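Side-chain contacts in iron superoxide dismutase (Trypanosoma cruzi, PDB 2GPC), which probably catalyses the dismutation of superoxide to dioxygen and hydrogen peroxide at an iron centre: residues C159-H164 and A175-T180; K52-I57 and A70-H75; P5-G10 and Q22-H27; G92-E97 and K188-Q193. All coordinates share one frame; numbering follows the deposited sequence.

Contact 1. Residues C159-H164 and A175-T180; sequences CDVWEH and AAYVQT. With FE2 (Fe (II) ion), chain C.
The phenol of Tyr-177 makes the single hydrogen bond between these segments: its OH donates to the backbone O of Asp-160 over a short 2.6 Å. The donor lies in the carbonyl plane and meets the C=O at 146°, and the same hydroxyl is also hydrogen-bonded to that of Tyr-78. With CG anti to the backbone N (chi1 158°), the ring of Tyr-177 leaves its helix toward the end of the strand. Cys-159 comes to the same ring obliquely, SG lying 3.6 Å from Tyr-177 OH and 51° off the ring normal, a sulfur-aromatic contact. At the ring edge, Val-161 CG1 is a looser neighbour, 4.4 Å from Tyr-177 CE2.

The carboxylate of Asp-160 goes to the metal. OD2 binds the iron at 2.0 Å, and OD1 accepts from the backbone N of Trp-162 at 3.0 Å, closing an Asx turn from above the carboxylate plane; with the metal bond this holds the group's rotation. Tyr-177 is thus a second-shell residue that grips the main chain of a first-shell ligand and probably steadies it. His-164 NE2 and a water bind the metal as well, and His-27 and His-75 complete the site.

The contact ties the end of strand 153-160 to helix 174-184, with Phe-112 of helix 105-118 against Cys-159 and Tyr-78 of helix 63-80 against Asp-160.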
# COMPACT_ATOMS: atom_id res chain seq x y z
N CYS A 159 6.57 -10.02 -8.67
CA CYS A 159 6.71 -8.60 -8.93
C CYS A 159 6.04 -7.85 -7.79
O CYS A 159 4.83 -7.96 -7.60
CB CYS A 159 6.02 -8.22 -10.24
SG CYS A 159 6.12 -6.46 -10.63
N ASP A 160 6.84 -7.11 -7.04
CA ASP A 160 6.37 -6.28 -5.94
C ASP A 160 5.54 -5.15 -6.52
O ASP A 160 6.01 -4.42 -7.39
CB ASP A 160 7.59 -5.68 -5.24
CG ASP A 160 7.27 -4.99 -3.93
OD1 ASP A 160 6.08 -4.90 -3.51
OD2 ASP A 160 8.20 -4.50 -3.24
N VAL A 161 4.30 -4.99 -6.05
CA VAL A 161 3.47 -3.86 -6.48
C VAL A 161 3.05 -2.96 -5.31
O VAL A 161 2.16 -2.12 -5.45
CB VAL A 161 2.24 -4.30 -7.34
CG1 VAL A 161 2.70 -4.97 -8.63
CG2 VAL A 161 1.26 -5.20 -6.57
N TRP A 162 3.74 -3.08 -4.16
CA TRP A 162 3.73 -2.03 -3.16
C TRP A 162 4.19 -0.77 -3.87
O TRP A 162 5.11 -0.82 -4.70
CB TRP A 162 4.67 -2.33 -1.98
CG TRP A 162 4.17 -3.34 -0.98
CD1 TRP A 162 3.84 -4.64 -1.20
CD2 TRP A 162 3.99 -3.13 0.43
NE1 TRP A 162 3.47 -5.26 -0.03
CE2 TRP A 162 3.54 -4.35 0.99
CE3 TRP A 162 4.17 -2.03 1.28
CZ2 TRP A 162 3.26 -4.50 2.35
CZ3 TRP A 162 3.89 -2.18 2.62
CH2 TRP A 162 3.43 -3.41 3.15
N GLU A 163 3.55 0.36 -3.57
CA GLU A 163 3.88 1.63 -4.20
C GLU A 163 5.35 2.03 -4.05
O GLU A 163 5.90 2.62 -4.98
CB GLU A 163 2.93 2.73 -3.69
CG GLU A 163 1.51 2.51 -4.17
CD GLU A 163 0.51 3.54 -3.70
OE1 GLU A 163 0.58 3.97 -2.53
OE2 GLU A 163 -0.37 3.90 -4.52
N HIS A 164 5.98 1.68 -2.93
CA HIS A 164 7.39 1.96 -2.70
C HIS A 164 8.33 1.27 -3.71
O HIS A 164 9.45 1.69 -3.90
CB HIS A 164 7.82 1.63 -1.26
CG HIS A 164 7.86 0.17 -0.93
ND1 HIS A 164 7.19 -0.36 0.15
CD2 HIS A 164 8.52 -0.87 -1.51
CE1 HIS A 164 7.42 -1.67 0.22
NE2 HIS A 164 8.23 -1.99 -0.77
N ALA A 175 1.37 0.72 -14.33
CA ALA A 175 1.36 0.04 -15.63
C ALA A 175 2.73 0.14 -16.32
O ALA A 175 3.22 -0.84 -16.87
CB ALA A 175 0.28 0.60 -16.52
N ALA A 176 3.34 1.31 -16.28
CA ALA A 176 4.65 1.51 -16.91
C ALA A 176 5.74 0.72 -16.18
O ALA A 176 6.66 0.19 -16.80
CB ALA A 176 5.01 2.99 -16.97
N TYR A 177 5.60 0.64 -14.86
CA TYR A 177 6.54 -0.12 -14.04
C TYR A 177 6.46 -1.61 -14.38
O TYR A 177 7.49 -2.28 -14.45
CB TYR A 177 6.22 0.11 -12.55
CG TYR A 177 6.72 -0.96 -11.61
CD1 TYR A 177 8.08 -1.17 -11.40
CD2 TYR A 177 5.82 -1.76 -10.90
CE1 TYR A 177 8.54 -2.16 -10.52
CE2 TYR A 177 6.26 -2.75 -10.03
CZ TYR A 177 7.63 -2.95 -9.84
OH TYR A 177 8.06 -3.92 -8.94
N VAL A 178 5.25 -2.12 -14.59
CA VAL A 178 5.07 -3.53 -14.92
C VAL A 178 5.60 -3.83 -16.32
O VAL A 178 6.17 -4.89 -16.54
CB VAL A 178 3.59 -3.97 -14.77
CG1 VAL A 178 3.33 -5.37 -15.38
CG2 VAL A 178 3.22 -3.97 -13.30
N GLN A 179 5.45 -2.90 -17.26
CA GLN A 179 6.06 -3.06 -18.58
C GLN A 179 7.58 -3.20 -18.44
O GLN A 179 8.19 -4.05 -19.10
CB GLN A 179 5.67 -1.91 -19.52
CG GLN A 179 4.21 -2.02 -20.06
CD GLN A 179 3.87 -3.42 -20.63
OE1 GLN A 179 4.46 -3.84 -21.62
NE2 GLN A 179 2.95 -4.13 -19.98
N THR A 180 8.17 -2.40 -17.56
CA THR A 180 9.59 -2.49 -17.25
C THR A 180 9.96 -3.84 -16.62
O THR A 180 11.00 -4.42 -16.96
CB THR A 180 10.00 -1.32 -16.33
OG1 THR A 180 10.18 -0.14 -17.11
CG2 THR A 180 11.35 -1.55 -15.67
FE FE2 C . 8.89 -3.82 -1.50
O HOH W 1 6.97 -4.72 -0.70

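Contact 2. Residues K52-I57 and A70-H75; sequences KSIEEI and AQIFNH. With FE2 (Fe (II) ion), chain C.
Following directly on the N-cap residue Ser-53, Ile-54 carries most of the contact and reaches Phe-73 and Ile-72 of helix 63-80 with two separate branches. The cap itself is firm: the backbone N of Glu-56 donates to Ser-53 OG at 3.1 Å. A return bond from the backbone N of Ser-53 to Glu-56 OE1 would complete a capping box, but it belongs to one of two positions modelled for the glutamate side chain.

The CG2 methyl of Ile-54 stands anti to the backbone N, because chi1 is -69°, and meets Phe-73 CB at 4.0 Å. The longer branch ends in CD1, which lies 4.1 Å from Ile-72 CG2, the two side chains crossing at about a right angle. Leu-39 of helix 21-44 touches both isoleucines, so a third helix joins the apolar cluster within the alpha-hairpin domain of iron/manganese superoxide dismutases.

Glu-55 comes next, its chain extended beyond CG, and brings OE2 to the edge of the Phe-73 ring, 4.0 Å from CE1. The carboxylate plane is turned 84° from that of the ring.

Two residues beyond Phe-73, His-75 binds the iron through NE2 at 2.1 Å. Its ND1 donates to the backbone O of Gln-71 at 2.6 Å; that oxygen also accepts from His-75 N, the two donors approaching opposite faces of its plane.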
# COMPACT_ATOMS: atom_id res chain seq x y z
N LYS A 52 14.30 -20.22 14.70
CA LYS A 52 13.52 -20.45 13.49
C LYS A 52 14.17 -19.78 12.28
O LYS A 52 14.75 -18.71 12.41
CB LYS A 52 12.10 -19.91 13.66
CG LYS A 52 11.31 -20.59 14.78
CD LYS A 52 9.82 -20.42 14.57
CE LYS A 52 9.03 -21.14 15.63
NZ LYS A 52 7.59 -20.81 15.55
N SER A 53 14.10 -20.42 11.13
CA SER A 53 14.51 -19.81 9.87
C SER A 53 13.41 -18.86 9.39
O SER A 53 12.31 -18.85 9.94
CB SER A 53 14.78 -20.87 8.80
OG SER A 53 13.58 -21.50 8.39
N ILE A 54 13.72 -18.06 8.37
CA ILE A 54 12.72 -17.19 7.76
C ILE A 54 11.52 -18.02 7.32
O ILE A 54 10.38 -17.66 7.61
CB ILE A 54 13.33 -16.42 6.56
CG1 ILE A 54 14.36 -15.39 7.04
CG2 ILE A 54 12.24 -15.72 5.72
CD1 ILE A 54 13.78 -14.30 7.94
N GLU A 55 11.78 -19.13 6.64
CA GLU A 55 10.71 -19.98 6.12
C GLU A 55 9.89 -20.60 7.24
O GLU A 55 8.67 -20.68 7.14
CB GLU A 55 11.26 -21.04 5.17
CG GLU A 55 11.66 -20.49 3.80
CD GLU A 55 12.02 -21.57 2.79
OE1 GLU A 55 11.57 -22.72 2.93
OE2 GLU A 55 12.77 -21.25 1.83
N GLU A 56 10.55 -21.00 8.33
CA GLU A 56 9.87 -21.62 9.47
C GLU A 56 8.91 -20.61 10.08
O GLU A 56 7.79 -20.95 10.46
CB GLU A 56 10.89 -22.12 10.51
CG GLU A 56 11.29 -23.58 10.33
CD GLU A 56 12.74 -23.90 10.67
OE1 GLU A 56 13.34 -23.26 11.57
OE2 GLU A 56 13.28 -24.84 10.05
N ILE A 57 9.36 -19.36 10.19
CA ILE A 57 8.53 -18.28 10.72
C ILE A 57 7.29 -18.03 9.83
O ILE A 57 6.18 -17.82 10.34
CB ILE A 57 9.35 -16.97 10.87
CG1 ILE A 57 10.41 -17.09 11.96
CG2 ILE A 57 8.42 -15.81 11.19
CD1 ILE A 57 11.44 -15.97 11.97
N ALA A 70 7.95 -12.69 6.09
CA ALA A 70 7.41 -12.84 4.75
C ALA A 70 7.90 -11.76 3.80
O ALA A 70 8.19 -12.03 2.64
CB ALA A 70 5.90 -12.85 4.78
N GLN A 71 8.00 -10.53 4.29
CA GLN A 71 8.49 -9.43 3.47
C GLN A 71 9.96 -9.64 3.12
O GLN A 71 10.38 -9.30 2.03
CB GLN A 71 8.28 -8.08 4.13
CG GLN A 71 6.84 -7.58 4.11
CD GLN A 71 6.35 -7.24 2.72
OE1 GLN A 71 5.95 -8.13 1.98
NE2 GLN A 71 6.37 -5.95 2.37
N ILE A 72 10.72 -10.21 4.04
CA ILE A 72 12.11 -10.55 3.78
C ILE A 72 12.24 -11.60 2.68
O ILE A 72 13.03 -11.44 1.75
CB ILE A 72 12.81 -11.00 5.09
CG1 ILE A 72 12.99 -9.79 6.02
CG2 ILE A 72 14.16 -11.64 4.80
CD1 ILE A 72 13.35 -10.15 7.45
N PHE A 73 11.47 -12.68 2.79
CA PHE A 73 11.46 -13.72 1.76
C PHE A 73 10.99 -13.16 0.40
O PHE A 73 11.64 -13.39 -0.63
CB PHE A 73 10.58 -14.89 2.20
CG PHE A 73 10.41 -15.96 1.15
CD1 PHE A 73 11.23 -17.09 1.16
CD2 PHE A 73 9.46 -15.82 0.16
CE1 PHE A 73 11.07 -18.08 0.18
CE2 PHE A 73 9.30 -16.79 -0.81
CZ PHE A 73 10.12 -17.93 -0.79
N ASN A 74 9.88 -12.42 0.41
CA ASN A 74 9.29 -11.92 -0.84
C ASN A 74 10.25 -10.98 -1.58
O ASN A 74 10.35 -11.04 -2.79
CB ASN A 74 7.95 -11.19 -0.59
CG ASN A 74 6.85 -12.11 -0.07
OD1 ASN A 74 6.94 -13.31 -0.20
ND2 ASN A 74 5.81 -11.52 0.52
N HIS A 75 10.95 -10.13 -0.84
CA HIS A 75 11.87 -9.16 -1.45
C HIS A 75 13.07 -9.86 -2.06
O HIS A 75 13.46 -9.56 -3.17
CB HIS A 75 12.30 -8.07 -0.45
CG HIS A 75 11.27 -7.01 -0.28
ND1 HIS A 75 10.16 -7.18 0.52
CD2 HIS A 75 11.13 -5.79 -0.87
CE1 HIS A 75 9.39 -6.11 0.44
NE2 HIS A 75 9.96 -5.25 -0.39
FE FE2 C . 8.89 -3.82 -1.50
O HOH W 1 6.97 -4.72 -0.70

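Contact 3. Residues P5-G10 and Q22-H27; sequences PPLPWG and QQVTLH. With FE2 (Fe (II) ion), chain C.
The indole of Trp-9 presents its edge to helix 21-44, with CZ3 4.0 Å from Val-24 CG1 and that methyl near the ring plane. One face of the indole is covered by its own neighbour, Pro-8, whose CD sits 3.9 Å above the plane and offset toward the rim. The ring nitrogen NE1 is hydrogen-bonded to the backbone O of Trp-79.

Val-24 CG1 is also met by Leu-7, whose CD1 lies 3.4 Å away, closer than usual van der Waals contact. Set anti to the valine's own N (chi1 166°), Val-24 CG1 therefore serves both partners, touching a branched aliphatic tip and an aromatic edge. Between residues 5-10 and 22-27 the contact is apolar; one residue further on, Tyr-28 OH is hydrogen-bonded to Pro-5 O.

The helix is the first long one of the alpha-hairpin domain of iron/manganese superoxide dismutases, and it supplies an iron ligand. His-27, three residues on from Val-24, binds the metal through NE2 at 2.1 Å. Its ring meets Trp-79 edge-to-face, and Leu-7 touches Trp-79 too, so the N-terminal segment reaches the second long helix of the hairpin, 63-80, through the same tryptophan that neighbours the iron-binding histidine.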
# COMPACT_ATOMS: atom_id res chain seq x y z
N PRO A 5 20.83 -11.74 1.51
CA PRO A 5 21.88 -11.73 0.49
C PRO A 5 21.94 -10.36 -0.19
O PRO A 5 20.94 -9.65 -0.20
CB PRO A 5 21.44 -12.82 -0.50
CG PRO A 5 20.31 -13.56 0.15
CD PRO A 5 19.74 -12.68 1.18
N PRO A 6 23.10 -9.99 -0.74
CA PRO A 6 23.20 -8.77 -1.54
C PRO A 6 22.31 -8.85 -2.78
O PRO A 6 21.94 -9.95 -3.21
CB PRO A 6 24.70 -8.70 -1.93
CG PRO A 6 25.31 -10.01 -1.59
CD PRO A 6 24.39 -10.69 -0.62
N LEU A 7 21.96 -7.69 -3.33
CA LEU A 7 21.35 -7.63 -4.65
C LEU A 7 22.18 -8.49 -5.60
O LEU A 7 23.41 -8.40 -5.59
CB LEU A 7 21.28 -6.18 -5.15
CG LEU A 7 20.32 -5.23 -4.43
CD1 LEU A 7 20.55 -3.79 -4.90
CD2 LEU A 7 18.85 -5.61 -4.63
N PRO A 8 21.54 -9.34 -6.42
CA PRO A 8 22.32 -10.19 -7.34
C PRO A 8 23.10 -9.38 -8.37
O PRO A 8 24.15 -9.84 -8.81
CB PRO A 8 21.24 -11.05 -8.01
CG PRO A 8 20.06 -11.00 -7.10
CD PRO A 8 20.09 -9.59 -6.55
N TRP A 9 22.63 -8.17 -8.70
CA TRP A 9 23.17 -7.40 -9.83
C TRP A 9 23.61 -5.97 -9.42
O TRP A 9 23.90 -5.13 -10.27
CB TRP A 9 22.15 -7.37 -10.99
CG TRP A 9 20.75 -7.60 -10.53
CD1 TRP A 9 20.01 -8.74 -10.67
CD2 TRP A 9 19.92 -6.67 -9.81
NE1 TRP A 9 18.78 -8.58 -10.08
CE2 TRP A 9 18.69 -7.31 -9.55
CE3 TRP A 9 20.09 -5.36 -9.37
CZ2 TRP A 9 17.64 -6.69 -8.87
CZ3 TRP A 9 19.04 -4.73 -8.69
CH2 TRP A 9 17.83 -5.40 -8.46
N GLY A 10 23.68 -5.71 -8.11
CA GLY A 10 24.17 -4.44 -7.60
C GLY A 10 23.12 -3.34 -7.66
O GLY A 10 22.16 -3.43 -8.42
N GLN A 22 18.70 4.84 -7.46
CA GLN A 22 18.02 5.45 -6.32
C GLN A 22 16.76 4.66 -5.91
O GLN A 22 16.57 4.40 -4.73
CB GLN A 22 17.72 6.93 -6.59
CG GLN A 22 16.88 7.65 -5.54
CD GLN A 22 17.60 7.86 -4.21
OE1 GLN A 22 18.75 7.43 -4.02
NE2 GLN A 22 16.92 8.54 -3.30
N GLN A 23 15.94 4.24 -6.89
CA GLN A 23 14.75 3.43 -6.61
C GLN A 23 15.13 2.11 -5.94
O GLN A 23 14.49 1.68 -4.98
CB GLN A 23 13.98 3.15 -7.91
CG GLN A 23 12.81 2.20 -7.81
CD GLN A 23 11.66 2.77 -7.00
OE1 GLN A 23 10.81 3.46 -7.54
NE2 GLN A 23 11.64 2.48 -5.71
N VAL A 24 16.16 1.48 -6.47
CA VAL A 24 16.61 0.19 -5.96
C VAL A 24 17.24 0.36 -4.58
O VAL A 24 16.98 -0.44 -3.69
CB VAL A 24 17.60 -0.48 -6.93
CG1 VAL A 24 18.33 -1.65 -6.27
CG2 VAL A 24 16.86 -0.94 -8.18
N THR A 25 18.03 1.41 -4.40
CA THR A 25 18.72 1.67 -3.13
C THR A 25 17.76 1.89 -1.97
O THR A 25 17.93 1.30 -0.90
CB THR A 25 19.68 2.88 -3.26
OG1 THR A 25 20.74 2.53 -4.16
CG2 THR A 25 20.38 3.17 -1.95
N LEU A 26 16.77 2.75 -2.16
CA LEU A 26 15.75 2.97 -1.15
C LEU A 26 15.01 1.66 -0.86
O LEU A 26 14.82 1.29 0.30
CB LEU A 26 14.75 4.04 -1.59
CG LEU A 26 15.27 5.48 -1.58
CD1 LEU A 26 14.33 6.33 -2.39
CD2 LEU A 26 15.43 6.04 -0.16
N HIS A 27 14.61 0.97 -1.91
CA HIS A 27 13.84 -0.26 -1.76
C HIS A 27 14.64 -1.33 -0.97
O HIS A 27 14.10 -1.96 -0.06
CB HIS A 27 13.36 -0.75 -3.14
CG HIS A 27 12.24 -1.74 -3.10
ND1 HIS A 27 11.76 -2.34 -4.24
CD2 HIS A 27 11.48 -2.21 -2.07
CE1 HIS A 27 10.76 -3.15 -3.92
NE2 HIS A 27 10.57 -3.09 -2.61
FE FE2 C . 8.89 -3.82 -1.50
O HOH W 1 6.97 -4.72 -0.70

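Contact 4. Residues G92-E97 and K188-Q193; sequences GKVADE and KNVERQ
Val-94 places both of its methyls against helix 187-193: chi1 of 171° sets CG1 anti to the backbone N and CG2 anti to the carbonyl carbon. Val-190 has nearly the same torsion, 177°, and offers its own CG1 in return. The two valines cross at about a right angle, with Val-94 CG1 4.0 Å from Val-190 CG1. The other methyl of Val-94 drops onto the backbone of the opposing helix, CG2 lying 3.5 Å from Glu-191 CA and 3.6 Å from Glu-191 CB. The helices lie close here, the CA atoms of Val-94 and Glu-191 being 5.8 Å apart.

Glu-191 adds a polar margin to this apolar core. Its extended chain carries the carboxylate toward the backbone N of Lys-93, where a water bridges the segments: it donates to Glu-191 OE2 at 2.7 Å and accepts from Lys-93 N at 3.2 Å. The side chain of Lys-93 leads away from the contact instead, forming a salt bridge with Glu-97 one turn on, NZ to OE2 at 3.0 Å. Glu-97 has a second basic partner in Lys-129.

Within the C-terminal domain of the family, the contact joins helix 92-102 to the chain's last helix. Val-190 also packs on Leu-156 and Leu-157 of strand 153-160, and Leu-194 touches Val-94.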
# COMPACT_ATOMS: atom_id res chain seq x y z
N GLY A 92 12.62 -23.33 -23.86
CA GLY A 92 12.82 -24.58 -23.16
C GLY A 92 11.65 -24.98 -22.28
O GLY A 92 10.49 -24.78 -22.66
N LYS A 93 11.96 -25.53 -21.11
CA LYS A 93 10.96 -26.11 -20.21
C LYS A 93 10.00 -25.07 -19.64
O LYS A 93 8.81 -25.34 -19.49
CB LYS A 93 11.64 -26.86 -19.07
CG LYS A 93 10.73 -27.86 -18.34
CD LYS A 93 10.33 -29.04 -19.23
CE LYS A 93 9.84 -30.24 -18.40
NZ LYS A 93 8.47 -30.05 -17.83
N VAL A 94 10.52 -23.88 -19.33
CA VAL A 94 9.67 -22.79 -18.85
C VAL A 94 8.62 -22.42 -19.92
O VAL A 94 7.44 -22.26 -19.60
CB VAL A 94 10.50 -21.56 -18.45
CG1 VAL A 94 9.59 -20.36 -18.18
CG2 VAL A 94 11.31 -21.88 -17.21
N ALA A 95 9.06 -22.27 -21.17
CA ALA A 95 8.14 -22.00 -22.27
C ALA A 95 7.11 -23.11 -22.37
O ALA A 95 5.91 -22.83 -22.47
CB ALA A 95 8.89 -21.85 -23.59
N ASP A 96 7.56 -24.37 -22.33
CA ASP A 96 6.67 -25.52 -22.46
C ASP A 96 5.57 -25.48 -21.39
O ASP A 96 4.39 -25.70 -21.69
CB ASP A 96 7.42 -26.85 -22.30
CG ASP A 96 8.36 -27.16 -23.46
OD1 ASP A 96 8.25 -26.55 -24.55
OD2 ASP A 96 9.25 -28.03 -23.35
N GLU A 97 5.97 -25.24 -20.14
CA GLU A 97 5.04 -25.29 -19.02
C GLU A 97 4.08 -24.10 -19.07
O GLU A 97 2.90 -24.25 -18.80
CB GLU A 97 5.81 -25.38 -17.68
CG GLU A 97 6.62 -26.68 -17.56
CD GLU A 97 6.82 -27.19 -16.14
OE1 GLU A 97 5.96 -26.96 -15.26
OE2 GLU A 97 7.84 -27.86 -15.91
N LYS A 188 15.90 -17.47 -16.23
CA LYS A 188 16.84 -18.46 -15.69
C LYS A 188 16.45 -18.84 -14.25
O LYS A 188 16.46 -20.03 -13.89
CB LYS A 188 18.28 -17.93 -15.73
CG LYS A 188 18.83 -17.78 -17.15
CD LYS A 188 19.99 -16.79 -17.24
CE LYS A 188 21.16 -17.17 -16.33
NZ LYS A 188 21.31 -16.23 -15.17
N ASN A 189 16.09 -17.85 -13.45
CA ASN A 189 15.62 -18.12 -12.09
C ASN A 189 14.32 -18.89 -12.05
O ASN A 189 14.17 -19.81 -11.26
CB ASN A 189 15.48 -16.83 -11.27
CG ASN A 189 15.40 -17.11 -9.78
OD1 ASN A 189 14.36 -16.89 -9.14
ND2 ASN A 189 16.50 -17.57 -9.21
N VAL A 190 13.38 -18.54 -12.93
CA VAL A 190 12.12 -19.26 -13.03
C VAL A 190 12.38 -20.75 -13.33
O VAL A 190 11.80 -21.62 -12.68
CB VAL A 190 11.19 -18.64 -14.12
CG1 VAL A 190 9.90 -19.44 -14.27
CG2 VAL A 190 10.88 -17.17 -13.80
N GLU A 191 13.27 -21.02 -14.27
CA GLU A 191 13.60 -22.39 -14.63
C GLU A 191 14.16 -23.16 -13.43
O GLU A 191 13.82 -24.32 -13.24
CB GLU A 191 14.60 -22.43 -15.77
CG GLU A 191 14.87 -23.83 -16.30
CD GLU A 191 15.73 -23.84 -17.55
OE1 GLU A 191 16.08 -22.76 -18.06
OE2 GLU A 191 16.06 -24.95 -18.03
N ARG A 192 15.00 -22.51 -12.63
CA ARG A 192 15.57 -23.11 -11.41
C ARG A 192 14.53 -23.50 -10.36
O ARG A 192 14.75 -24.42 -9.57
CB ARG A 192 16.56 -22.14 -10.77
CG ARG A 192 17.94 -22.13 -11.44
CD ARG A 192 18.99 -21.33 -10.65
NE ARG A 192 18.70 -19.89 -10.67
CZ ARG A 192 19.29 -18.99 -11.47
NH1 ARG A 192 20.22 -19.33 -12.35
NH2 ARG A 192 18.94 -17.71 -11.38
N GLN A 193 13.41 -22.78 -10.33
CA GLN A 193 12.34 -23.04 -9.36
C GLN A 193 11.34 -24.13 -9.77
O GLN A 193 10.54 -24.57 -8.94
CB GLN A 193 11.53 -21.77 -9.09
CG GLN A 193 12.35 -20.53 -8.76
CD GLN A 193 13.40 -20.77 -7.71
OE1 GLN A 193 13.10 -21.32 -6.65
NE2 GLN A 193 14.63 -20.34 -7.98
O HOH W 2 15.07 -25.57 -20.42

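Contacts 1, 2 and 3 converge on the iron, each including at least one of its ligands, although their centres lie about 15 to 22 Å apart. Contacts 3 and 2 come first along the chain, both in the alpha-hairpin domain, and supply one histidine each from helices 21-44 and 63-80. Contact 1 follows in the C-terminal domain and gives the aspartate and the last histidine, so the metal is held between the two domains. Contact 4 encloses contact 1 in sequence, bringing together helices 92-102 and 187-193. Its centre is about 22 Å from that of contact 1 and about 24 Å from those of contacts 2 and 3, and it includes no metal ligand.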